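Local coordinates for xylan esterase 1 (Thermoanaerobacterium sp. 'JW/SL YS485', PDB 3FCY), which is an alpha/beta-hydrolase esterase of carbohydrate esterase family 7 that probably removes acetyl groups from xylan and related acetylated substrates, at residues A93-K98 against G147-V152; G106-L111 against M194-E199; M140-Q145 against R178-D183; V224-S229 against K287-M292; L234-R239 against D278-A283. One frame throughout, in Å; residues are numbered along the deposited sequence.

Contact 1 of 5, residues A93-K98 against G147-V152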
# COMPACT_ATOMS: atom_id res chain seq x y z
N ALA A 93 -27.46 32.01 2.71
CA ALA A 93 -26.50 31.28 3.53
C ALA A 93 -25.71 32.20 4.47
O ALA A 93 -25.18 33.23 4.05
CB ALA A 93 -25.54 30.50 2.64
N ARG A 94 -25.64 31.81 5.74
CA ARG A 94 -24.90 32.59 6.73
C ARG A 94 -23.44 32.12 6.65
O ARG A 94 -23.13 30.98 6.97
CB ARG A 94 -25.48 32.32 8.12
CG ARG A 94 -25.14 33.36 9.16
CD ARG A 94 -25.71 34.74 8.80
NE ARG A 94 -25.49 35.70 9.88
CZ ARG A 94 -25.46 37.01 9.72
NH1 ARG A 94 -25.63 37.55 8.52
NH2 ARG A 94 -25.25 37.80 10.77
N ILE A 95 -22.55 33.01 6.21
CA ILE A 95 -21.13 32.68 6.06
C ILE A 95 -20.31 33.13 7.27
O ILE A 95 -20.59 34.18 7.87
CB ILE A 95 -20.54 33.35 4.80
CG1 ILE A 95 -21.46 33.11 3.60
CG2 ILE A 95 -19.15 32.79 4.51
CD1 ILE A 95 -21.69 31.64 3.25
N HIS A 96 -19.30 32.35 7.62
CA HIS A 96 -18.45 32.67 8.75
C HIS A 96 -16.98 32.85 8.37
O HIS A 96 -16.48 32.20 7.45
CB HIS A 96 -18.57 31.59 9.83
CG HIS A 96 -17.54 31.70 10.92
ND1 HIS A 96 -16.29 31.14 10.82
CD2 HIS A 96 -17.58 32.32 12.13
CE1 HIS A 96 -15.60 31.40 11.92
NE2 HIS A 96 -16.36 32.12 12.73
N ALA A 97 -16.31 33.74 9.08
CA ALA A 97 -14.90 34.01 8.86
C ALA A 97 -14.29 34.55 10.14
O ALA A 97 -14.94 35.30 10.89
CB ALA A 97 -14.72 35.04 7.74
N LYS A 98 -13.05 34.15 10.42
CA LYS A 98 -12.34 34.66 11.58
C LYS A 98 -11.95 36.07 11.16
O LYS A 98 -11.70 36.32 9.98
CB LYS A 98 -11.08 33.83 11.86
CG LYS A 98 -11.33 32.51 12.58
CD LYS A 98 -10.02 31.78 12.85
CE LYS A 98 -10.21 30.63 13.83
NZ LYS A 98 -11.21 29.64 13.34
N GLY A 147 -15.80 24.11 8.56
CA GLY A 147 -16.01 25.23 9.46
C GLY A 147 -17.44 25.51 9.88
O GLY A 147 -18.24 24.60 10.06
N GLN A 148 -17.75 26.80 10.04
CA GLN A 148 -19.08 27.21 10.47
C GLN A 148 -19.91 27.94 9.42
O GLN A 148 -20.85 28.67 9.76
CB GLN A 148 -18.98 28.07 11.72
CG GLN A 148 -18.50 27.32 12.95
CD GLN A 148 -19.44 26.17 13.30
OE1 GLN A 148 -20.63 26.38 13.53
NE2 GLN A 148 -18.89 24.95 13.35
N SER A 149 -19.58 27.75 8.15
CA SER A 149 -20.35 28.41 7.09
C SER A 149 -21.44 27.47 6.59
O SER A 149 -21.23 26.27 6.42
CB SER A 149 -19.44 28.82 5.93
OG SER A 149 -18.64 29.93 6.32
N GLN A 150 -22.61 28.05 6.35
CA GLN A 150 -23.77 27.29 5.91
C GLN A 150 -23.93 27.06 4.40
O GLN A 150 -23.63 27.92 3.58
CB GLN A 150 -25.02 27.98 6.47
CG GLN A 150 -26.35 27.59 5.85
CD GLN A 150 -27.49 28.42 6.44
OE1 GLN A 150 -27.31 29.59 6.76
NE2 GLN A 150 -28.66 27.80 6.57
N ASP A 151 -24.38 25.85 4.07
CA ASP A 151 -24.68 25.43 2.70
C ASP A 151 -26.17 25.13 2.78
O ASP A 151 -26.57 24.11 3.35
CB ASP A 151 -23.90 24.16 2.32
CG ASP A 151 -24.36 23.57 0.98
OD1 ASP A 151 -25.07 24.26 0.22
OD2 ASP A 151 -23.98 22.42 0.67
N VAL A 152 -26.98 26.04 2.25
CA VAL A 152 -28.43 25.88 2.29
C VAL A 152 -28.93 24.74 1.40
O VAL A 152 -30.09 24.36 1.46
CB VAL A 152 -29.16 27.19 1.89
CG1 VAL A 152 -28.84 28.29 2.90
CG2 VAL A 152 -28.75 27.62 0.49

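Contact 2 of 5, residues G106-L111 against M194-E199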
# COMPACT_ATOMS: atom_id res chain seq x y z
N GLY A 106 -5.37 54.32 12.54
CA GLY A 106 -5.32 54.46 11.09
C GLY A 106 -5.64 53.23 10.25
O GLY A 106 -5.73 52.12 10.76
N LYS A 107 -5.79 53.46 8.95
CA LYS A 107 -6.09 52.39 8.00
C LYS A 107 -4.80 51.67 7.62
O LYS A 107 -3.71 52.24 7.72
CB LYS A 107 -6.76 52.97 6.75
CG LYS A 107 -8.10 53.66 7.03
CD LYS A 107 -8.60 54.43 5.81
CE LYS A 107 -9.37 53.56 4.85
NZ LYS A 107 -10.74 53.24 5.36
N HIS A 108 -4.93 50.42 7.18
CA HIS A 108 -3.77 49.62 6.81
C HIS A 108 -4.19 48.46 5.90
O HIS A 108 -5.37 48.30 5.60
CB HIS A 108 -3.10 49.09 8.07
CG HIS A 108 -4.06 48.49 9.05
ND1 HIS A 108 -4.78 47.34 8.78
CD2 HIS A 108 -4.45 48.89 10.29
CE1 HIS A 108 -5.57 47.06 9.80
NE2 HIS A 108 -5.38 47.99 10.73
N PRO A 109 -3.22 47.65 5.45
CA PRO A 109 -3.55 46.52 4.57
C PRO A 109 -4.33 45.42 5.28
O PRO A 109 -4.40 45.37 6.51
CB PRO A 109 -2.18 46.02 4.10
CG PRO A 109 -1.31 47.24 4.20
CD PRO A 109 -1.76 47.84 5.51
N ALA A 110 -4.92 44.54 4.49
CA ALA A 110 -5.68 43.41 5.02
C ALA A 110 -5.39 42.19 4.16
O ALA A 110 -5.11 42.30 2.96
CB ALA A 110 -7.18 43.73 5.00
N LEU A 111 -5.43 41.02 4.79
CA LEU A 111 -5.20 39.77 4.10
C LEU A 111 -6.40 38.86 4.33
O LEU A 111 -6.88 38.75 5.45
CB LEU A 111 -3.93 39.08 4.63
CG LEU A 111 -3.71 37.63 4.16
CD1 LEU A 111 -3.38 37.59 2.68
CD2 LEU A 111 -2.56 37.01 4.96
N MET A 194 -14.29 47.91 5.76
CA MET A 194 -13.99 47.99 7.18
C MET A 194 -13.29 49.32 7.44
O MET A 194 -12.48 49.78 6.62
CB MET A 194 -13.09 46.83 7.62
CG MET A 194 -13.70 45.44 7.41
SD MET A 194 -12.59 44.09 7.89
CE MET A 194 -13.79 42.79 8.32
N PRO A 195 -13.60 49.97 8.56
CA PRO A 195 -12.99 51.26 8.89
C PRO A 195 -11.45 51.30 8.97
O PRO A 195 -10.84 52.29 8.58
CB PRO A 195 -13.66 51.64 10.21
CG PRO A 195 -13.99 50.31 10.82
CD PRO A 195 -14.51 49.54 9.63
N GLU A 196 -10.84 50.23 9.47
CA GLU A 196 -9.38 50.18 9.60
C GLU A 196 -8.67 49.67 8.35
O GLU A 196 -7.44 49.60 8.30
CB GLU A 196 -8.96 49.30 10.80
CG GLU A 196 -8.89 47.79 10.50
CD GLU A 196 -10.25 47.11 10.49
OE1 GLU A 196 -11.28 47.82 10.51
OE2 GLU A 196 -10.29 45.86 10.44
N VAL A 197 -9.44 49.32 7.33
CA VAL A 197 -8.86 48.78 6.10
C VAL A 197 -8.80 49.75 4.92
O VAL A 197 -9.81 50.36 4.55
CB VAL A 197 -9.64 47.53 5.64
CG1 VAL A 197 -9.08 47.03 4.32
CG2 VAL A 197 -9.56 46.43 6.71
N ASP A 198 -7.62 49.87 4.33
CA ASP A 198 -7.43 50.71 3.14
C ASP A 198 -7.88 49.80 2.00
O ASP A 198 -7.23 48.80 1.70
CB ASP A 198 -5.95 51.07 2.96
CG ASP A 198 -5.71 51.98 1.77
OD1 ASP A 198 -6.36 51.78 0.72
OD2 ASP A 198 -4.87 52.90 1.88
N GLU A 199 -9.00 50.15 1.37
CA GLU A 199 -9.55 49.34 0.30
C GLU A 199 -8.63 49.06 -0.89
O GLU A 199 -8.91 48.17 -1.70
CB GLU A 199 -10.86 49.95 -0.21
CG GLU A 199 -10.70 51.09 -1.18
CD GLU A 199 -12.04 51.54 -1.75
OE1 GLU A 199 -12.82 52.17 -0.99
OE2 GLU A 199 -12.31 51.26 -2.94

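Contact 3 of 5, residues M140-Q145 against R178-D183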
# COMPACT_ATOMS: atom_id res chain seq x y z
N MET A 140 -11.96 33.02 5.85
CA MET A 140 -13.31 32.54 5.59
C MET A 140 -13.48 31.02 5.60
O MET A 140 -12.57 30.29 5.19
CB MET A 140 -13.78 33.08 4.23
CG MET A 140 -15.25 32.79 3.90
SD MET A 140 -15.62 33.10 2.15
CE MET A 140 -15.31 31.46 1.45
N ASP A 141 -14.63 30.56 6.07
CA ASP A 141 -14.94 29.14 6.07
C ASP A 141 -15.81 28.90 4.84
O ASP A 141 -16.72 29.68 4.56
CB ASP A 141 -15.73 28.73 7.32
CG ASP A 141 -14.87 28.63 8.56
OD1 ASP A 141 -13.65 28.39 8.42
OD2 ASP A 141 -15.42 28.77 9.67
N VAL A 142 -15.51 27.85 4.10
CA VAL A 142 -16.28 27.52 2.91
C VAL A 142 -17.59 26.87 3.34
O VAL A 142 -17.62 26.12 4.32
CB VAL A 142 -15.51 26.54 1.98
CG1 VAL A 142 -16.42 26.06 0.85
CG2 VAL A 142 -14.28 27.25 1.40
N ARG A 143 -18.67 27.18 2.63
CA ARG A 143 -19.98 26.61 2.93
C ARG A 143 -19.94 25.10 3.05
O ARG A 143 -19.35 24.41 2.23
CB ARG A 143 -20.99 26.96 1.83
CG ARG A 143 -21.23 28.44 1.61
CD ARG A 143 -22.26 28.66 0.52
NE ARG A 143 -22.52 30.08 0.32
CZ ARG A 143 -23.64 30.58 -0.19
NH1 ARG A 143 -24.62 29.77 -0.56
NH2 ARG A 143 -23.77 31.90 -0.31
N GLY A 144 -20.59 24.58 4.09
CA GLY A 144 -20.68 23.14 4.30
C GLY A 144 -19.43 22.29 4.40
O GLY A 144 -19.51 21.07 4.23
N GLN A 145 -18.27 22.89 4.66
CA GLN A 145 -17.07 22.08 4.78
C GLN A 145 -16.69 21.88 6.26
O GLN A 145 -17.56 21.55 7.07
CB GLN A 145 -15.92 22.68 3.95
CG GLN A 145 -16.27 22.70 2.46
CD GLN A 145 -15.08 22.86 1.52
OE1 GLN A 145 -13.94 22.98 1.95
NE2 GLN A 145 -15.36 22.85 0.22
N ARG A 178 -20.23 28.09 -7.30
CA ARG A 178 -20.58 29.36 -7.90
C ARG A 178 -20.90 30.29 -6.72
O ARG A 178 -20.45 31.44 -6.67
CB ARG A 178 -21.79 29.17 -8.82
CG ARG A 178 -22.30 30.41 -9.53
CD ARG A 178 -23.44 31.04 -8.77
NE ARG A 178 -24.33 31.82 -9.64
CZ ARG A 178 -25.38 32.49 -9.19
NH1 ARG A 178 -25.68 32.47 -7.90
NH2 ARG A 178 -26.14 33.18 -10.03
N HIS A 179 -21.65 29.77 -5.76
CA HIS A 179 -22.02 30.55 -4.58
C HIS A 179 -20.78 30.80 -3.71
O HIS A 179 -20.58 31.91 -3.21
CB HIS A 179 -23.08 29.82 -3.75
CG HIS A 179 -24.24 29.32 -4.55
ND1 HIS A 179 -24.76 30.02 -5.62
CD2 HIS A 179 -24.99 28.20 -4.43
CE1 HIS A 179 -25.78 29.35 -6.12
NE2 HIS A 179 -25.94 28.24 -5.41
N ILE A 180 -19.97 29.77 -3.55
CA ILE A 180 -18.75 29.88 -2.75
C ILE A 180 -17.84 30.95 -3.34
O ILE A 180 -17.30 31.78 -2.61
CB ILE A 180 -17.99 28.53 -2.70
CG1 ILE A 180 -18.85 27.49 -1.96
CG2 ILE A 180 -16.65 28.71 -1.98
CD1 ILE A 180 -18.29 26.08 -1.97
N PHE A 181 -17.66 30.94 -4.66
CA PHE A 181 -16.83 31.96 -5.31
C PHE A 181 -17.43 33.33 -4.99
O PHE A 181 -16.70 34.26 -4.63
CB PHE A 181 -16.80 31.75 -6.83
CG PHE A 181 -15.92 30.62 -7.29
CD1 PHE A 181 -15.36 29.71 -6.39
CD2 PHE A 181 -15.67 30.43 -8.65
CE1 PHE A 181 -14.58 28.65 -6.84
CE2 PHE A 181 -14.89 29.37 -9.11
CZ PHE A 181 -14.34 28.47 -8.20
N LEU A 182 -18.75 33.45 -5.11
CA LEU A 182 -19.42 34.71 -4.81
C LEU A 182 -19.18 35.13 -3.36
O LEU A 182 -19.04 36.32 -3.07
CB LEU A 182 -20.92 34.61 -5.09
CG LEU A 182 -21.31 34.57 -6.57
CD1 LEU A 182 -22.83 34.42 -6.71
CD2 LEU A 182 -20.82 35.84 -7.27
N ASP A 183 -19.14 34.16 -2.45
CA ASP A 183 -18.89 34.48 -1.04
C ASP A 183 -17.53 35.16 -0.90
O ASP A 183 -17.39 36.13 -0.16
CB ASP A 183 -18.89 33.23 -0.15
CG ASP A 183 -20.25 32.56 -0.05
OD1 ASP A 183 -21.29 33.24 -0.17
OD2 ASP A 183 -20.28 31.33 0.19
O HOH W 1 -18.18 30.05 1.55

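Contact 4 of 5, residues V224-S229 against K287-M292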
# COMPACT_ATOMS: atom_id res chain seq x y z
N VAL A 224 -9.01 43.72 -5.54
CA VAL A 224 -7.99 43.00 -4.78
C VAL A 224 -6.63 43.30 -5.39
O VAL A 224 -6.43 43.11 -6.59
CB VAL A 224 -8.25 41.48 -4.79
CG1 VAL A 224 -7.05 40.73 -4.24
CG2 VAL A 224 -9.49 41.17 -3.96
N ARG A 225 -5.70 43.76 -4.56
CA ARG A 225 -4.36 44.17 -5.00
C ARG A 225 -3.26 43.10 -5.10
O ARG A 225 -2.41 43.17 -5.99
CB ARG A 225 -3.88 45.30 -4.08
CG ARG A 225 -2.70 46.09 -4.62
CD ARG A 225 -3.07 46.86 -5.88
NE ARG A 225 -1.94 47.63 -6.37
CZ ARG A 225 -0.83 47.11 -6.88
NH1 ARG A 225 -0.70 45.79 -6.97
NH2 ARG A 225 0.15 47.90 -7.28
N LYS A 226 -3.26 42.13 -4.18
CA LYS A 226 -2.26 41.06 -4.18
C LYS A 226 -2.90 39.68 -4.11
O LYS A 226 -3.93 39.49 -3.45
CB LYS A 226 -1.30 41.21 -2.98
CG LYS A 226 -0.34 42.39 -3.06
CD LYS A 226 0.62 42.29 -4.23
CE LYS A 226 1.61 43.45 -4.19
NZ LYS A 226 2.50 43.52 -5.37
N VAL A 227 -2.29 38.71 -4.79
CA VAL A 227 -2.82 37.35 -4.81
C VAL A 227 -1.74 36.27 -4.67
O VAL A 227 -0.81 36.21 -5.47
CB VAL A 227 -3.57 37.06 -6.14
CG1 VAL A 227 -4.30 35.73 -6.05
CG2 VAL A 227 -4.53 38.20 -6.46
N VAL A 228 -1.87 35.44 -3.64
CA VAL A 228 -0.93 34.35 -3.44
C VAL A 228 -1.74 33.07 -3.61
O VAL A 228 -2.65 32.78 -2.82
CB VAL A 228 -0.26 34.37 -2.05
CG1 VAL A 228 0.61 33.13 -1.87
CG2 VAL A 228 0.62 35.63 -1.92
N SER A 229 -1.42 32.31 -4.65
CA SER A 229 -2.11 31.07 -4.95
C SER A 229 -1.13 29.90 -4.97
O SER A 229 -0.32 29.77 -5.89
CB SER A 229 -2.82 31.19 -6.31
OG SER A 229 -3.59 30.04 -6.58
N LYS A 287 -6.68 41.60 -11.61
CA LYS A 287 -5.96 42.84 -11.84
C LYS A 287 -4.78 42.97 -10.89
O LYS A 287 -3.77 43.59 -11.21
CB LYS A 287 -6.89 44.05 -11.65
CG LYS A 287 -8.23 43.93 -12.35
CD LYS A 287 -8.09 43.88 -13.86
CE LYS A 287 -7.68 45.23 -14.42
NZ LYS A 287 -7.59 45.22 -15.91
N GLY A 288 -4.91 42.38 -9.70
CA GLY A 288 -3.84 42.46 -8.72
C GLY A 288 -2.61 41.68 -9.14
O GLY A 288 -2.65 40.92 -10.11
N ASP A 289 -1.51 41.87 -8.41
CA ASP A 289 -0.28 41.14 -8.71
C ASP A 289 -0.43 39.73 -8.17
O ASP A 289 -1.03 39.52 -7.11
CB ASP A 289 0.93 41.82 -8.04
CG ASP A 289 1.08 43.27 -8.44
OD1 ASP A 289 0.77 43.61 -9.61
OD2 ASP A 289 1.53 44.08 -7.60
N VAL A 290 0.10 38.75 -8.90
CA VAL A 290 -0.01 37.36 -8.50
C VAL A 290 1.32 36.65 -8.27
O VAL A 290 2.28 36.84 -9.02
CB VAL A 290 -0.80 36.56 -9.56
CG1 VAL A 290 -1.00 35.12 -9.09
CG2 VAL A 290 -2.15 37.23 -9.81
N LEU A 291 1.38 35.85 -7.22
CA LEU A 291 2.56 35.05 -6.90
C LEU A 291 2.02 33.64 -6.66
O LEU A 291 1.18 33.44 -5.78
CB LEU A 291 3.27 35.54 -5.64
CG LEU A 291 4.42 34.63 -5.17
CD1 LEU A 291 5.52 34.59 -6.24
CD2 LEU A 291 4.99 35.12 -3.85
N MET A 292 2.49 32.68 -7.44
CA MET A 292 2.04 31.31 -7.30
C MET A 292 3.21 30.36 -7.09
O MET A 292 4.37 30.74 -7.29
CB MET A 292 1.25 30.88 -8.54
CG MET A 292 -0.06 31.63 -8.76
SD MET A 292 -0.91 31.15 -10.30
CE MET A 292 -1.04 29.40 -10.07
O HOH W 2 -7.53 41.32 -8.81

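Contact 5 of 5, residues L234-R239 against D278-A283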
# COMPACT_ATOMS: atom_id res chain seq x y z
N LEU A 234 -9.23 23.26 -8.38
CA LEU A 234 -10.36 23.81 -9.13
C LEU A 234 -9.97 24.44 -10.46
O LEU A 234 -10.56 25.44 -10.88
CB LEU A 234 -11.11 24.85 -8.29
CG LEU A 234 -11.62 24.41 -6.91
CD1 LEU A 234 -12.25 25.61 -6.22
CD2 LEU A 234 -12.63 23.27 -7.05
N SER A 235 -9.00 23.86 -11.14
CA SER A 235 -8.54 24.40 -12.41
C SER A 235 -8.34 23.36 -13.50
O SER A 235 -7.74 22.31 -13.26
CB SER A 235 -7.23 25.16 -12.19
OG SER A 235 -6.64 25.55 -13.43
N ASP A 236 -8.85 23.65 -14.69
CA ASP A 236 -8.64 22.78 -15.84
C ASP A 236 -9.08 21.33 -15.58
O ASP A 236 -8.32 20.39 -15.78
CB ASP A 236 -7.14 22.83 -16.17
CG ASP A 236 -6.84 22.50 -17.62
OD1 ASP A 236 -7.76 22.44 -18.45
OD2 ASP A 236 -5.64 22.31 -17.91
N TYR A 237 -10.33 21.17 -15.15
CA TYR A 237 -10.89 19.85 -14.83
C TYR A 237 -10.60 18.76 -15.86
O TYR A 237 -10.08 17.70 -15.52
CB TYR A 237 -12.40 19.98 -14.60
CG TYR A 237 -12.75 20.92 -13.47
CD1 TYR A 237 -12.42 20.61 -12.15
CD2 TYR A 237 -13.38 22.13 -13.72
CE1 TYR A 237 -12.72 21.49 -11.10
CE2 TYR A 237 -13.69 23.02 -12.69
CZ TYR A 237 -13.35 22.69 -11.39
OH TYR A 237 -13.65 23.58 -10.38
N LYS A 238 -10.94 19.01 -17.13
CA LYS A 238 -10.73 18.04 -18.20
C LYS A 238 -9.29 17.51 -18.25
O LYS A 238 -9.06 16.32 -18.50
CB LYS A 238 -11.10 18.67 -19.55
CG LYS A 238 -10.92 17.77 -20.78
CD LYS A 238 -11.99 16.69 -20.88
CE LYS A 238 -12.09 16.11 -22.30
NZ LYS A 238 -10.83 15.47 -22.79
N ARG A 239 -8.32 18.40 -18.03
CA ARG A 239 -6.92 18.00 -18.05
C ARG A 239 -6.64 16.95 -16.98
O ARG A 239 -5.97 15.95 -17.24
CB ARG A 239 -6.02 19.22 -17.81
CG ARG A 239 -4.54 18.90 -17.70
CD ARG A 239 -3.99 18.26 -18.97
NE ARG A 239 -2.55 18.05 -18.87
CZ ARG A 239 -1.82 17.38 -19.76
NH1 ARG A 239 -2.40 16.85 -20.83
NH2 ARG A 239 -0.52 17.24 -19.57
N ASP A 278 -14.19 26.87 -13.36
CA ASP A 278 -12.80 26.54 -13.66
C ASP A 278 -12.04 27.85 -13.49
O ASP A 278 -12.17 28.75 -14.34
CB ASP A 278 -12.69 26.05 -15.11
CG ASP A 278 -11.27 25.64 -15.48
OD1 ASP A 278 -10.33 26.04 -14.78
OD2 ASP A 278 -11.11 24.92 -16.49
N VAL A 279 -11.26 27.98 -12.42
CA VAL A 279 -10.53 29.22 -12.17
C VAL A 279 -9.62 29.67 -13.31
O VAL A 279 -9.32 30.86 -13.43
CB VAL A 279 -9.68 29.15 -10.87
CG1 VAL A 279 -10.60 29.00 -9.67
CG2 VAL A 279 -8.67 28.01 -10.95
N LYS A 280 -9.19 28.74 -14.16
CA LYS A 280 -8.33 29.14 -15.27
C LYS A 280 -9.14 30.03 -16.22
O LYS A 280 -8.56 30.78 -17.00
CB LYS A 280 -7.81 27.91 -16.03
CG LYS A 280 -8.64 27.51 -17.23
CD LYS A 280 -8.04 26.31 -17.95
CE LYS A 280 -8.78 26.04 -19.25
NZ LYS A 280 -10.25 25.95 -19.04
N ASN A 281 -10.46 29.94 -16.16
CA ASN A 281 -11.32 30.75 -17.02
C ASN A 281 -11.56 32.13 -16.42
O ASN A 281 -11.76 33.11 -17.15
CB ASN A 281 -12.67 30.06 -17.28
CG ASN A 281 -12.54 28.82 -18.16
OD1 ASN A 281 -11.64 28.72 -18.99
ND2 ASN A 281 -13.47 27.88 -17.99
N LEU A 282 -11.56 32.22 -15.10
CA LEU A 282 -11.76 33.48 -14.40
C LEU A 282 -10.46 34.27 -14.33
O LEU A 282 -10.46 35.50 -14.22
CB LEU A 282 -12.27 33.23 -12.98
CG LEU A 282 -13.72 32.80 -12.77
CD1 LEU A 282 -13.95 32.41 -11.31
CD2 LEU A 282 -14.64 33.95 -13.17
N ALA A 283 -9.34 33.55 -14.40
CA ALA A 283 -8.01 34.13 -14.30
C ALA A 283 -7.76 35.41 -15.10
O ALA A 283 -7.04 36.29 -14.63
CB ALA A 283 -6.97 33.08 -14.67

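Contact 1 of 5, residues A93-K98 against G147-V152
Three hydrogen bonds join Arg94 and His96 at the start of strand 94-102 to Ser149 and Gln150 in the loop after strand 136-140. The loop runs antiparallel to the beginning of this strand of the central alpha/beta-hydrolase sheet, bonded partly by side chains in place of a regular strand pairing. Gln150 takes part in two of the bonds. Its backbone N gives a bond to Arg94 O (3.0 Å), and its side chain comes back to the same residue: with CG anti to the backbone N (chi1 165°) and the chain extended beyond it, OE1 lies 3.0 Å from Arg94 N. That N-H points almost straight at OE1 but reaches it tilted from the amide plane. The third bond runs from His96 N to Ser149 OG at 2.8 Å, close to linear. The same hydroxyl is also hydrogen-bonded to Asp141 O, which fixes its rotation. Cutting Gln150 back to an alanine is likely to leave Arg94 N without its side-chain acceptor, the two residues then tied by one backbone bond.

Gln148 CB sits over one face of the His96 imidazole, 4.0 Å from His96 CG. Ile95 CG2 touches Ser149 OG, and Val152 CG1 lies against Ala93 CA at 3.8 Å. Gln148 and Gln150 pack against Phe260 and Thr156 of the second subunit, respectively.

His96 ND1 bonds to Asp141 in the same loop and NE2 to Asp84. Strand 94-102 is flanked in the sheet by strands 80-88 and 136-140, while Ile95 packs on Asp183 of helix 176-192.

Contact 2 of 5, residues G106-L111 against M194-E199
Lys107 and His108 lead into strand 108-114 of the alpha/beta-hydrolase sheet, and here they meet the type I turn Met194-Val197 and the short strand 197-198 that follow helix 176-192. A single parallel bridge, His108 with Val197, joins the two. Lys107 lies across the turn: its chain bends at chi3 and chi4, bringing NZ back to two carbonyls, with weak hydrogen bonds to Val197 O (3.1 Å) and Pro195 O (3.4 Å). Its CA makes a C-H...O contact with Glu196 O.

At His108 the backbone bonds in both directions, N to Glu196 O at 2.9 Å and O from Asp198 N at 3.0 Å, the second much the straighter. The side chain takes the uncommon torsion that places CG between the backbone N and the carbonyl carbon (chi1 47°), folding the imidazole back over the turn. Glu196 O, besides accepting from His108 N, lies 3.4 Å above the plane of the His108 ring, over its centre. ND1 donates to Pro109 O nearly in the ring plane, which fixes the ring's rotation. The Glu196 carboxylate is held elsewhere, OE2 by Tyr99 OH and Thr136 OG1. Pro109 faces away from the turn and packs on Leu344 and Tyr345, the latter a calcium ligand. Further along, the Ala110 methyl rests against both branches of Val197, its CB 3.9 Å from Val197 CG1.

Contact 3 of 5, residues M140-Q145 against R178-D183
Arg143 leaves the backbone with CG anti to its carbonyl carbon (chi1 -61°) and then runs fully extended to NE. This carries the guanidinium from the loop after strand 136-140, with its type II turn Val142-Gln145, across to helix 176-192 of the alpha/beta-hydrolase fold. Asp183 has its CG placed likewise (chi1 -67°), which turns the carboxylate toward the loop; the two planes are 24° apart, nearly coplanar. The salt bridge is side-on: NE reaches Asp183 OD2 at 2.6 Å and NH2 reaches Asp183 OD1 at 2.8 Å, each oxygen using its syn lone pair. One helical turn back, His179 CB lies over a face of the guanidinium, 3.5 Å from Arg143 NH1. A water accepts from Arg143 N and donates to Asp183 OD2 (2.8 Å), tying it to the loop's backbone.

Apolar packing accompanies the ion pair. Val142 CG1 presses on Ile180 CD1 at 3.4 Å, a tight approach, and Met140 SD touches Asp183 CB. Val142 also packs on Leu213 of helix 209-220, the helix after the predicted nucleophile Ser208.

A leucine in place of Arg143 would probably leave the buried Asp183 carboxylate without its counter-charge and Val90 O without the bond it receives from NH2. With all the touching residues buried, the paired charges satisfy one another; two direct bonds and a water are likely to favour an ionised carboxylate.

Contact 4 of 5, residues V224-S229 against K287-M292
The guanidinium of Arg225 meets Asp289 OD2 at its edge, NH1 donating in the guanidinium plane over 2.9 Å, while the carboxylate stands almost perpendicular to it, 84° away. NH1 meets OD2 from above the carboxylate plane. Lys226 NZ comes to the same oxygen, at a modelled distance short enough to be uncertain, and completes a network of two basic groups on one acid. Arg225 bends at chi2 (66°) to turn its guanidinium back to the neighbouring strand. Lys226 NZ also forms a salt bridge with Glu343, a calcium ligand.

Strands 226-229 and 289-292 run parallel, their axes 4.7 Å apart at closest approach, in a register pairing Lys226 with Asp289 through Ser229 with Met292. Asp289 N donates to Arg225 O, Val227 N to Asp289 O, Leu291 N to Val227 O (2.8 Å) and Ser229 N to Leu291 O. Gly288 fits close to the Val224 and Arg225 carbonyls, where a side chain would clash. Val227 CB touches Val290 CG2 at 3.9 Å.

Within the central sheet, strand 202-207 borders 226-230 and strand 317-322 borders 289-295. Val227 and Ser229 pack on helix 209-220, Lys226 and Val228 on helix 333-342.

Contact 5 of 5, residues L234-R239 against D278-A283
A buried polar contact joins Ser235 and Asp236, just before helix 237-242, to Asp278 and Val279 at the start of the short, weakly bonded helix 279-282, both in the chain that connects strand 226-230 to strand 289-295. The Asp278 side chain carries it. Asp278 precedes the helix as its N-cap, and OD1 accepts from two backbone N-H groups: Lys280 N at 3.0 Å, the capping bond, and Asp236 N at 2.8 Å across the contact. The two donors approach from opposite faces of the carboxylate. OD2 receives a salt bridge from Lys280 NZ at 2.9 Å, and that ammonium also bonds to Asn281 OD1 and Asn44 O. A second bond across the contact runs from Val279 N to Leu234 O at 3.1 Å.

Packing accompanies these bonds. Ser235 CB and Val279 CG2 are tight at 3.4 Å, and Tyr237 CE2 lies 3.8 Å from Asp278 CA, with the Tyr237 hydroxyl bonded to Ile277 O. Asp236 OD1 rests beside the aliphatic end of Lys280, 3.8 Å from CE, its oxygens held by Tyr40, Thr43 and Asn44. Leu234 packs on Phe177 and Phe181 of helix 176-192, and its side chain lies about 8 Å from that of the predicted nucleophile Ser208. An aspartate just before a helix whose side chain accepts from the N-H two residues on is a classic N-cap; here the same oxygen also holds Asp236 N.

Contacts 1, 2 and 4 share the central sheet, with strands 94-102, 108-114, 226-230 and 289-295 among its members; contacts 1 and 4 lie on opposite sides of the chain's centre, about 25 Å between their centres. Contacts 1 and 3, their centres about 7 Å apart, touch through Asp141, which lies in the loop both share. Helix 176-192 connects contact 3 to contact 5, Phe181 packing on Leu234, Val279 and Leu282. Along the chain, contact 1 interleaves with contacts 2 and 3, contact 3 falls between the segments of contact 2, and contact 5 between those of contact 4. Contacts 1, 3 and 5 thus fix loops and helices around the sheet, while contacts 2 and 4 join strands or strand ends.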